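Side-chain contacts in CDC48 domain-containing protein (Pyrococcus horikoshii, PDB 4UZR), which is of unknown function, though it may bind ATP, and assembles into hexamers and dodecamers with a twelve-bladed beta-propeller: residues K84-D89 with I93-E98; P16-V21 with I66-H71; N100-F105 with V130-E135. All coordinates share one frame; numbering follows the deposited sequence.

Contact 1 of 3, residues K84-D89 with I93-E98; sequences KDVILD and IVVITE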
loop_
_atom_site.group_PDB
_atom_site.type_symbol
_atom_site.label_atom_id
_atom_site.label_comp_id
_atom_site.label_asym_id
_atom_site.label_seq_id
_atom_site.Cartn_x
_atom_site.Cartn_y
_atom_site.Cartn_z
ATOM N N LYS A 84 6.350 -27.321 -19.046
ATOM C CA LYS A 84 7.647 -26.696 -19.277
ATOM C C LYS A 84 7.937 -25.582 -18.278
ATOM O O LYS A 84 9.051 -25.473 -17.766
ATOM C CB LYS A 84 7.726 -26.158 -20.709
ATOM C CG LYS A 84 9.057 -25.516 -21.070
ATOM C CD LYS A 84 9.081 -25.079 -22.529
ATOM C CE LYS A 84 10.045 -23.923 -22.750
ATOM N NZ LYS A 84 9.680 -23.116 -23.947
ATOM N N ASP A 85 6.932 -24.761 -17.997
ATOM C CA ASP A 85 7.105 -23.641 -17.080
ATOM C C ASP A 85 5.764 -23.148 -16.554
ATOM O O ASP A 85 4.728 -23.327 -17.193
ATOM C CB ASP A 85 7.860 -22.498 -17.763
ATOM C CG ASP A 85 8.414 -21.492 -16.774
ATOM O OD1 ASP A 85 8.447 -21.802 -15.565
ATOM O OD2 ASP A 85 8.827 -20.395 -17.207
ATOM N N VAL A 86 5.794 -22.529 -15.379
ATOM C CA VAL A 86 4.583 -22.029 -14.744
ATOM C C VAL A 86 4.815 -20.631 -14.188
ATOM O O VAL A 86 5.826 -20.370 -13.534
ATOM C CB VAL A 86 4.117 -22.963 -13.604
ATOM C CG1 VAL A 86 2.971 -22.336 -12.824
ATOM C CG2 VAL A 86 3.694 -24.305 -14.162
ATOM N N ILE A 87 3.875 -19.733 -14.457
ATOM C CA ILE A 87 3.940 -18.378 -13.934
ATOM C C ILE A 87 2.792 -18.146 -12.961
ATOM O O ILE A 87 1.629 -18.391 -13.285
ATOM C CB ILE A 87 3.876 -17.337 -15.068
ATOM C CG1 ILE A 87 4.997 -17.585 -16.081
ATOM C CG2 ILE A 87 3.971 -15.928 -14.505
ATOM C CD1 ILE A 87 4.831 -16.823 -17.377
ATOM N N LEU A 88 3.125 -17.678 -11.764
ATOM C CA LEU A 88 2.135 -17.466 -10.717
ATOM C C LEU A 88 2.017 -15.984 -10.373
ATOM O O LEU A 88 2.969 -15.372 -9.891
ATOM C CB LEU A 88 2.495 -18.285 -9.475
ATOM C CG LEU A 88 1.568 -18.162 -8.265
ATOM C CD1 LEU A 88 0.134 -18.483 -8.655
ATOM C CD2 LEU A 88 2.037 -19.074 -7.143
ATOM N N ASP A 89 0.847 -15.414 -10.633
ATOM C CA ASP A 89 0.601 -14.006 -10.355
ATOM C C ASP A 89 -0.580 -13.870 -9.393
ATOM O O ASP A 89 -0.969 -14.838 -8.739
ATOM C CB ASP A 89 0.326 -13.255 -11.663
ATOM C CG ASP A 89 0.629 -11.767 -11.568
ATOM O OD1 ASP A 89 -0.139 -11.041 -10.902
ATOM O OD2 ASP A 89 1.642 -11.330 -12.152
ATOM N N ILE A 93 -2.829 -18.452 -12.453
ATOM C CA ILE A 93 -1.817 -19.478 -12.652
ATOM C C ILE A 93 -1.679 -19.742 -14.148
ATOM O O ILE A 93 -2.632 -20.155 -14.801
ATOM C CB ILE A 93 -2.178 -20.782 -11.904
ATOM C CG1 ILE A 93 -2.392 -20.497 -10.416
ATOM C CG2 ILE A 93 -1.088 -21.826 -12.084
ATOM C CD1 ILE A 93 -3.006 -21.646 -9.650
ATOM N N VAL A 94 -0.498 -19.466 -14.695
ATOM C CA VAL A 94 -0.267 -19.615 -16.129
ATOM C C VAL A 94 0.700 -20.762 -16.398
ATOM O O VAL A 94 1.806 -20.789 -15.861
ATOM C CB VAL A 94 0.286 -18.315 -16.755
ATOM C CG1 VAL A 94 0.560 -18.510 -18.240
ATOM C CG2 VAL A 94 -0.690 -17.167 -16.544
ATOM N N VAL A 95 0.271 -21.707 -17.231
ATOM C CA VAL A 95 1.047 -22.908 -17.529
ATOM C C VAL A 95 1.417 -22.980 -19.005
ATOM O O VAL A 95 0.581 -22.735 -19.875
ATOM C CB VAL A 95 0.260 -24.185 -17.158
ATOM C CG1 VAL A 95 1.078 -25.437 -17.450
ATOM C CG2 VAL A 95 -0.166 -24.141 -15.704
ATOM N N ILE A 96 2.676 -23.308 -19.279
ATOM C CA ILE A 96 3.154 -23.484 -20.645
ATOM C C ILE A 96 3.700 -24.900 -20.799
ATOM O O ILE A 96 4.510 -25.336 -19.986
ATOM C CB ILE A 96 4.268 -22.477 -20.976
ATOM C CG1 ILE A 96 3.845 -21.061 -20.578
ATOM C CG2 ILE A 96 4.621 -22.536 -22.452
ATOM C CD1 ILE A 96 4.994 -20.075 -20.516
ATOM N N THR A 97 3.253 -25.618 -21.829
ATOM C CA THR A 97 3.652 -27.017 -22.005
ATOM C C THR A 97 4.794 -27.182 -23.004
ATOM O O THR A 97 5.261 -26.212 -23.601
ATOM C CB THR A 97 2.480 -27.907 -22.454
ATOM O OG1 THR A 97 2.240 -27.714 -23.854
ATOM C CG2 THR A 97 1.221 -27.593 -21.655
ATOM N N GLU A 98 5.223 -28.427 -23.183
ATOM C CA GLU A 98 6.338 -28.752 -24.059
ATOM C C GLU A 98 6.027 -28.433 -25.520
ATOM O O GLU A 98 6.897 -27.980 -26.263
ATOM C CB GLU A 98 6.685 -30.239 -23.935
ATOM C CG GLU A 98 7.239 -30.669 -22.574
ATOM C CD GLU A 98 8.296 -29.734 -22.016
ATOM O OE1 GLU A 98 9.170 -29.273 -22.779
ATOM O OE2 GLU A 98 8.243 -29.459 -20.798
#
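Val86, Leu88, Ile93 and Val95 meet side by side on one face of an antiparallel pair of strand segments whose N-to-C directions make 169°. Leu88 CD1 lies 3.7 Å from Ile93 CG1, the nearest of the apolar side-chain pairs. Leu88 has its CG swung anti to the backbone N (chi1 179°), and its end comes closer to Ile93 than its CB does. Val86 bridges two partners: CG1 lies 4.2 Å from Ile93 CG2, while CG2 faces Val95 CG2. This face abuts Ile133 and Leu138 of the second subunit.

On the other face Ile87 and Val94 meet by their branch points, CB to CB at 4.1 Å, and with Ile96 they pack against strand 122-126. In the regular part of the ladder Ile87 N donates to Val94 O at 2.7 Å, Val94 N returns a bond to Ile87 O, and Ile96 N one to Asp85 O. Beyond it Ile96 O accepts from both Lys84 N (2.9 Å) and Asp85 N (3.2 Å).

The solvent side lies at Lys84 and Glu98. Lys84 extends away from the pair, and its NZ stays 6.3 Å from Glu98 OE1, too far for a salt bridge; Glu98, which bends back over the base of the lysine, is poorly ordered. Asp85 OD1 accepts from Val86 N, which lies above the carboxylate plane, and also pairs with Lys122 of the second subunit. Lys84 and Asp85 together facing Ile96 make a classic beta bulge, placed at the open end of a beta hairpin formed by the first two strands of a propeller-type antiparallel sheet.

Contact 2 of 3, residues P16-V21 with I66-H71; sequences PDFVDV and ITLVTH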
loop_
_atom_site.group_PDB
_atom_site.type_symbol
_atom_site.label_atom_id
_atom_site.label_comp_id
_atom_site.label_asym_id
_atom_site.label_seq_id
_atom_site.Cartn_x
_atom_site.Cartn_y
_atom_site.Cartn_z
ATOM N N PRO A 16 -13.304 -39.733 21.268
ATOM C CA PRO A 16 -11.983 -40.130 20.765
ATOM C C PRO A 16 -11.997 -41.407 19.916
ATOM O O PRO A 16 -11.047 -41.648 19.172
ATOM C CB PRO A 16 -11.148 -40.330 22.039
ATOM C CG PRO A 16 -12.070 -40.083 23.200
ATOM C CD PRO A 16 -13.472 -40.027 22.699
ATOM N N ASP A 17 -13.052 -42.208 20.033
ATOM C CA ASP A 17 -13.145 -43.470 19.299
ATOM C C ASP A 17 -14.053 -43.418 18.062
ATOM O O ASP A 17 -14.456 -44.461 17.547
ATOM C CB ASP A 17 -13.589 -44.598 20.234
ATOM C CG ASP A 17 -14.916 -44.312 20.905
ATOM O OD1 ASP A 17 -15.258 -43.121 21.065
ATOM O OD2 ASP A 17 -15.616 -45.276 21.281
ATOM N N PHE A 18 -14.376 -42.211 17.600
ATOM C CA PHE A 18 -15.254 -42.028 16.436
ATOM C C PHE A 18 -14.699 -42.678 15.165
ATOM O O PHE A 18 -15.451 -43.100 14.274
ATOM C CB PHE A 18 -15.516 -40.537 16.189
ATOM C CG PHE A 18 -14.359 -39.808 15.553
ATOM C CD1 PHE A 18 -13.269 -39.413 16.309
ATOM C CD2 PHE A 18 -14.368 -39.517 14.199
ATOM C CE1 PHE A 18 -12.208 -38.742 15.725
ATOM C CE2 PHE A 18 -13.312 -38.849 13.608
ATOM C CZ PHE A 18 -12.230 -38.461 14.373
ATOM N N VAL A 19 -13.373 -42.746 15.098
ATOM C CA VAL A 19 -12.669 -43.307 13.953
ATOM C C VAL A 19 -13.113 -44.745 13.663
ATOM O O VAL A 19 -13.216 -45.148 12.506
ATOM C CB VAL A 19 -11.131 -43.219 14.153
ATOM C CG1 VAL A 19 -10.740 -43.709 15.542
ATOM C CG2 VAL A 19 -10.389 -43.985 13.071
ATOM N N ASP A 20 -13.392 -45.506 14.717
ATOM C CA ASP A 20 -13.906 -46.866 14.583
ATOM C C ASP A 20 -15.244 -46.902 13.834
ATOM O O ASP A 20 -15.437 -47.699 12.905
ATOM C CB ASP A 20 -14.044 -47.511 15.960
ATOM C CG ASP A 20 -12.743 -47.494 16.736
ATOM O OD1 ASP A 20 -11.702 -47.161 16.127
ATOM O OD2 ASP A 20 -12.754 -47.830 17.941
ATOM N N VAL A 21 -16.166 -46.041 14.258
ATOM C CA VAL A 21 -17.467 -45.905 13.609
ATOM C C VAL A 21 -17.297 -45.534 12.135
ATOM O O VAL A 21 -17.948 -46.116 11.251
ATOM C CB VAL A 21 -18.329 -44.838 14.313
ATOM C CG1 VAL A 21 -19.664 -44.673 13.605
ATOM C CG2 VAL A 21 -18.542 -45.213 15.772
ATOM N N ILE A 66 -5.782 -43.663 9.287
ATOM C CA ILE A 66 -6.698 -42.530 9.376
ATOM C C ILE A 66 -6.205 -41.467 10.355
ATOM O O ILE A 66 -5.891 -41.764 11.508
ATOM C CB ILE A 66 -8.117 -42.979 9.782
ATOM C CG1 ILE A 66 -8.654 -44.016 8.794
ATOM C CG2 ILE A 66 -9.053 -41.785 9.859
ATOM C CD1 ILE A 66 -10.048 -44.501 9.122
ATOM N N THR A 67 -6.150 -40.226 9.882
ATOM C CA THR A 67 -5.622 -39.110 10.659
ATOM C C THR A 67 -6.659 -37.999 10.791
ATOM O O THR A 67 -7.311 -37.634 9.813
ATOM C CB THR A 67 -4.339 -38.539 10.014
ATOM O OG1 THR A 67 -3.315 -39.541 10.015
ATOM C CG2 THR A 67 -3.837 -37.323 10.777
ATOM N N LEU A 68 -6.823 -37.473 12.000
ATOM C CA LEU A 68 -7.688 -36.318 12.208
ATOM C C LEU A 68 -6.920 -35.023 11.953
ATOM O O LEU A 68 -5.859 -34.788 12.530
ATOM C CB LEU A 68 -8.273 -36.320 13.623
ATOM C CG LEU A 68 -9.052 -35.074 14.060
ATOM C CD1 LEU A 68 -10.250 -34.812 13.159
ATOM C CD2 LEU A 68 -9.493 -35.206 15.508
ATOM N N VAL A 69 -7.470 -34.199 11.071
ATOM C CA VAL A 69 -6.871 -32.928 10.678
ATOM C C VAL A 69 -7.719 -31.768 11.199
ATOM O O VAL A 69 -8.946 -31.842 11.187
ATOM C CB VAL A 69 -6.690 -32.846 9.139
ATOM C CG1 VAL A 69 -6.455 -31.418 8.681
ATOM C CG2 VAL A 69 -5.546 -33.748 8.693
ATOM N N THR A 70 -7.072 -30.711 11.681
ATOM C CA THR A 70 -7.800 -29.555 12.195
ATOM C C THR A 70 -7.774 -28.389 11.209
ATOM O O THR A 70 -8.821 -27.845 10.862
ATOM C CB THR A 70 -7.251 -29.082 13.568
ATOM O OG1 THR A 70 -5.829 -28.922 13.488
ATOM C CG2 THR A 70 -7.569 -30.088 14.659
ATOM N N HIS A 71 -6.582 -28.031 10.740
ATOM C CA HIS A 71 -6.408 -26.930 9.790
ATOM C C HIS A 71 -7.097 -27.155 8.436
ATOM O O HIS A 71 -7.114 -28.272 7.923
ATOM C CB HIS A 71 -4.917 -26.632 9.608
ATOM C CG HIS A 71 -4.269 -26.063 10.835
ATOM N ND1 HIS A 71 -4.497 -24.773 11.261
ATOM C CD2 HIS A 71 -3.417 -26.614 11.727
ATOM C CE1 HIS A 71 -3.805 -24.549 12.364
ATOM N NE2 HIS A 71 -3.138 -25.651 12.669
#
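Val19 and Ile66 make the closer of two apolar touches between helix 18-26 and strand 65-69. The methyl CG2 of Val19 does all the touching: it lies 4.0 Å from Ile66 CD1 and 4.1 Å from Ile66 CG2, so it sits against both branches of the isoleucine. The two side chains run past one another in opposite senses, each starting from a CB directed at the other segment. Their CA atoms are 7.6 Å apart, a spacing bridged by side chains alone. Val19 holds CG1 between its backbone N and carbonyl carbon (chi1 47°), which turns CG2 anti to the N and out to the strand.

The second apolar touch is aromatic to aliphatic and longer. Phe18 CZ, the far corner of the ring, comes to 4.3 Å from Leu68 CD1, with the methyl approaching obliquely. The ring reaches this point although the CB of Phe18 does not head for the strand.

Together the two touches lay the start of the helix on one face of the mixed sheet formed by strands 36-41, 44-54, 3-8 and 65-69. Both segments fall in the CDC48 domain 2 family region, and the arrangement is consistent with a beta-clam. Phe18 also packs on Ile41 of strand 36-41, so this residue touches both outermost strands of the sheet within the chain. Leu6 and Pro8 of strand 3-8 pack on Ile66 and Leu68 respectively, and Leu14 of the third subunit packs on Phe18.

Hydrogen bonding takes no part between the two segments. On the strand side Thr67 bonds through its backbone to Leu4 and Leu6, while Thr67 and Leu68 continue the sheet as an antiparallel ladder into the third subunit.

Contact 3 of 3, residues N100-F105 with V130-E135; sequences NEVLIF and VVIIDE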
loop_
_atom_site.group_PDB
_atom_site.type_symbol
_atom_site.label_atom_id
_atom_site.label_comp_id
_atom_site.label_asym_id
_atom_site.label_seq_id
_atom_site.Cartn_x
_atom_site.Cartn_y
_atom_site.Cartn_z
ATOM N N ASN A 100 4.168 -26.092 -26.670
ATOM C CA ASN A 100 3.730 -24.704 -26.781
ATOM C C ASN A 100 2.224 -24.502 -26.597
ATOM O O ASN A 100 1.586 -23.757 -27.339
ATOM C CB ASN A 100 4.205 -24.102 -28.107
ATOM C CG ASN A 100 5.716 -23.996 -28.193
ATOM O OD1 ASN A 100 6.398 -23.860 -27.178
ATOM N ND2 ASN A 100 6.249 -24.073 -29.409
ATOM N N GLU A 101 1.665 -25.190 -25.609
ATOM C CA GLU A 101 0.281 -24.993 -25.207
ATOM C C GLU A 101 0.270 -24.068 -23.995
ATOM O O GLU A 101 1.074 -24.234 -23.076
ATOM C CB GLU A 101 -0.344 -26.336 -24.836
ATOM C CG GLU A 101 -1.743 -26.579 -25.359
ATOM C CD GLU A 101 -2.157 -28.028 -25.205
ATOM O OE1 GLU A 101 -1.335 -28.914 -25.526
ATOM O OE2 GLU A 101 -3.296 -28.281 -24.757
ATOM N N VAL A 102 -0.643 -23.103 -23.986
ATOM C CA VAL A 102 -0.782 -22.193 -22.856
ATOM C C VAL A 102 -2.147 -22.351 -22.195
ATOM O O VAL A 102 -3.185 -22.248 -22.855
ATOM C CB VAL A 102 -0.586 -20.727 -23.279
ATOM C CG1 VAL A 102 -0.782 -19.801 -22.089
ATOM C CG2 VAL A 102 0.794 -20.533 -23.885
ATOM N N LEU A 103 -2.134 -22.612 -20.892
ATOM C CA LEU A 103 -3.362 -22.776 -20.122
ATOM C C LEU A 103 -3.404 -21.794 -18.958
ATOM O O LEU A 103 -2.424 -21.630 -18.235
ATOM C CB LEU A 103 -3.478 -24.209 -19.604
ATOM C CG LEU A 103 -3.583 -25.296 -20.676
ATOM C CD1 LEU A 103 -2.252 -26.009 -20.859
ATOM C CD2 LEU A 103 -4.677 -26.284 -20.317
ATOM N N ILE A 104 -4.549 -21.143 -18.781
ATOM C CA ILE A 104 -4.713 -20.147 -17.733
ATOM C C ILE A 104 -5.801 -20.547 -16.741
ATOM O O ILE A 104 -6.952 -20.803 -17.125
ATOM C CB ILE A 104 -5.036 -18.761 -18.324
ATOM C CG1 ILE A 104 -3.922 -18.321 -19.278
ATOM C CG2 ILE A 104 -5.221 -17.736 -17.215
ATOM C CD1 ILE A 104 -4.255 -17.077 -20.071
ATOM N N PHE A 105 -5.408 -20.605 -15.469
ATOM C CA PHE A 105 -6.281 -20.968 -14.362
ATOM C C PHE A 105 -6.399 -19.806 -13.378
ATOM O O PHE A 105 -5.544 -18.920 -13.346
ATOM C CB PHE A 105 -5.701 -22.163 -13.600
ATOM C CG PHE A 105 -5.505 -23.394 -14.436
ATOM C CD1 PHE A 105 -6.519 -24.327 -14.568
ATOM C CD2 PHE A 105 -4.295 -23.630 -15.073
ATOM C CE1 PHE A 105 -6.337 -25.468 -15.329
ATOM C CE2 PHE A 105 -4.106 -24.770 -15.837
ATOM C CZ PHE A 105 -5.129 -25.690 -15.965
ATOM N N VAL A 130 -2.519 -11.345 -19.836
ATOM C CA VAL A 130 -1.552 -12.345 -20.269
ATOM C C VAL A 130 -1.160 -12.066 -21.715
ATOM O O VAL A 130 -1.998 -12.103 -22.611
ATOM C CB VAL A 130 -2.116 -13.775 -20.157
ATOM C CG1 VAL A 130 -1.102 -14.788 -20.662
ATOM C CG2 VAL A 130 -2.503 -14.081 -18.720
ATOM N N VAL A 131 0.117 -11.779 -21.934
ATOM C CA VAL A 131 0.618 -11.450 -23.261
ATOM C C VAL A 131 1.429 -12.605 -23.833
ATOM O O VAL A 131 2.357 -13.097 -23.198
ATOM C CB VAL A 131 1.488 -10.180 -23.229
ATOM C CG1 VAL A 131 2.140 -9.940 -24.583
ATOM C CG2 VAL A 131 0.652 -8.980 -22.811
ATOM N N ILE A 132 1.071 -13.043 -25.032
ATOM C CA ILE A 132 1.757 -14.162 -25.662
ATOM C C ILE A 132 2.451 -13.730 -26.950
ATOM O O ILE A 132 1.816 -13.204 -27.866
ATOM C CB ILE A 132 0.791 -15.327 -25.933
ATOM C CG1 ILE A 132 0.210 -15.834 -24.609
ATOM C CG2 ILE A 132 1.498 -16.449 -26.673
ATOM C CD1 ILE A 132 -0.785 -16.949 -24.761
ATOM N N ILE A 133 3.762 -13.947 -27.002
ATOM C CA ILE A 133 4.583 -13.499 -28.119
ATOM C C ILE A 133 5.190 -14.681 -28.857
ATOM O O ILE A 133 5.921 -15.484 -28.269
ATOM C CB ILE A 133 5.738 -12.593 -27.647
ATOM C CG1 ILE A 133 5.209 -11.464 -26.765
ATOM C CG2 ILE A 133 6.484 -12.020 -28.839
ATOM C CD1 ILE A 133 4.268 -10.546 -27.484
ATOM N N ASP A 134 4.865 -14.785 -30.142
ATOM C CA ASP A 134 5.483 -15.766 -31.025
ATOM C C ASP A 134 6.268 -15.069 -32.136
ATOM O O ASP A 134 6.668 -13.914 -31.993
ATOM C CB ASP A 134 4.428 -16.708 -31.612
ATOM C CG ASP A 134 3.282 -15.968 -32.272
ATOM O OD1 ASP A 134 3.501 -15.353 -33.336
ATOM O OD2 ASP A 134 2.165 -15.992 -31.716
ATOM N N GLU A 135 6.485 -15.775 -33.241
ATOM C CA GLU A 135 7.268 -15.239 -34.349
ATOM C C GLU A 135 6.400 -14.481 -35.351
ATOM O O GLU A 135 6.909 -13.719 -36.174
ATOM C CB GLU A 135 8.031 -16.360 -35.056
#
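Two antiparallel sheets, consistent with successive blades of the propeller, meet face to face here, strand 101-106 in one and strand 129-133 in the other. The contact is purely apolar: the nearest CA pairs, Val102 with Ile132 and Ile104 with Val130, lie 8.9 and 8.8 Å apart, and no hydrogen bond crosses. Each pair is a valine against an isoleucine, tip to tip, with the order swapped between them.

Ile132 sends CD1 to Val102, 3.9 Å from CG1 and 4.0 Å from CG2, so the methyl rests between the two branches. Its extended chain (chi2 178°) carries CD1 that far. In the second pair Ile104 does the reaching, with CD1 at 3.7 Å from Val130 CG2 and 3.9 Å from Val130 CG1. All four residues are buried and direct their CB atoms toward the opposing strand.

Around the pairs, Ile141 of strand 137-142 touches Ile104, Val130 and Ile132, and Leu92 of strand 92-97 touches Ile104 and Val130. Phe117 and Leu120, in the connection after strand 111-116, pack on Ile132. On the far side of strand 129-133, Val131 and Ile133 meet Leu88 and Val86 of the fourth subunit.

How the contacts relate
Contacts 1 and 3 share one sheet, with centres 9 Å apart: strands 92-97 and 101-106 are neighbours, joined by probable hydrogen bonds from Val95 N to Leu103 O and from Phe105 N to Ile93 O. Their chemistry differs with direction. Contact 1 runs within the sheet, through backbone bonds with apolar side chains paired on either face, and is only partly buried; contact 3 runs between sheets, through buried aliphatic side chains alone. Contact 2 is likewise buried and apolar, but joins a helix to a strand in the other family region, with its centre 37 Å from that of contact 1 and 45 Å from that of contact 3. All three have other subunits close by.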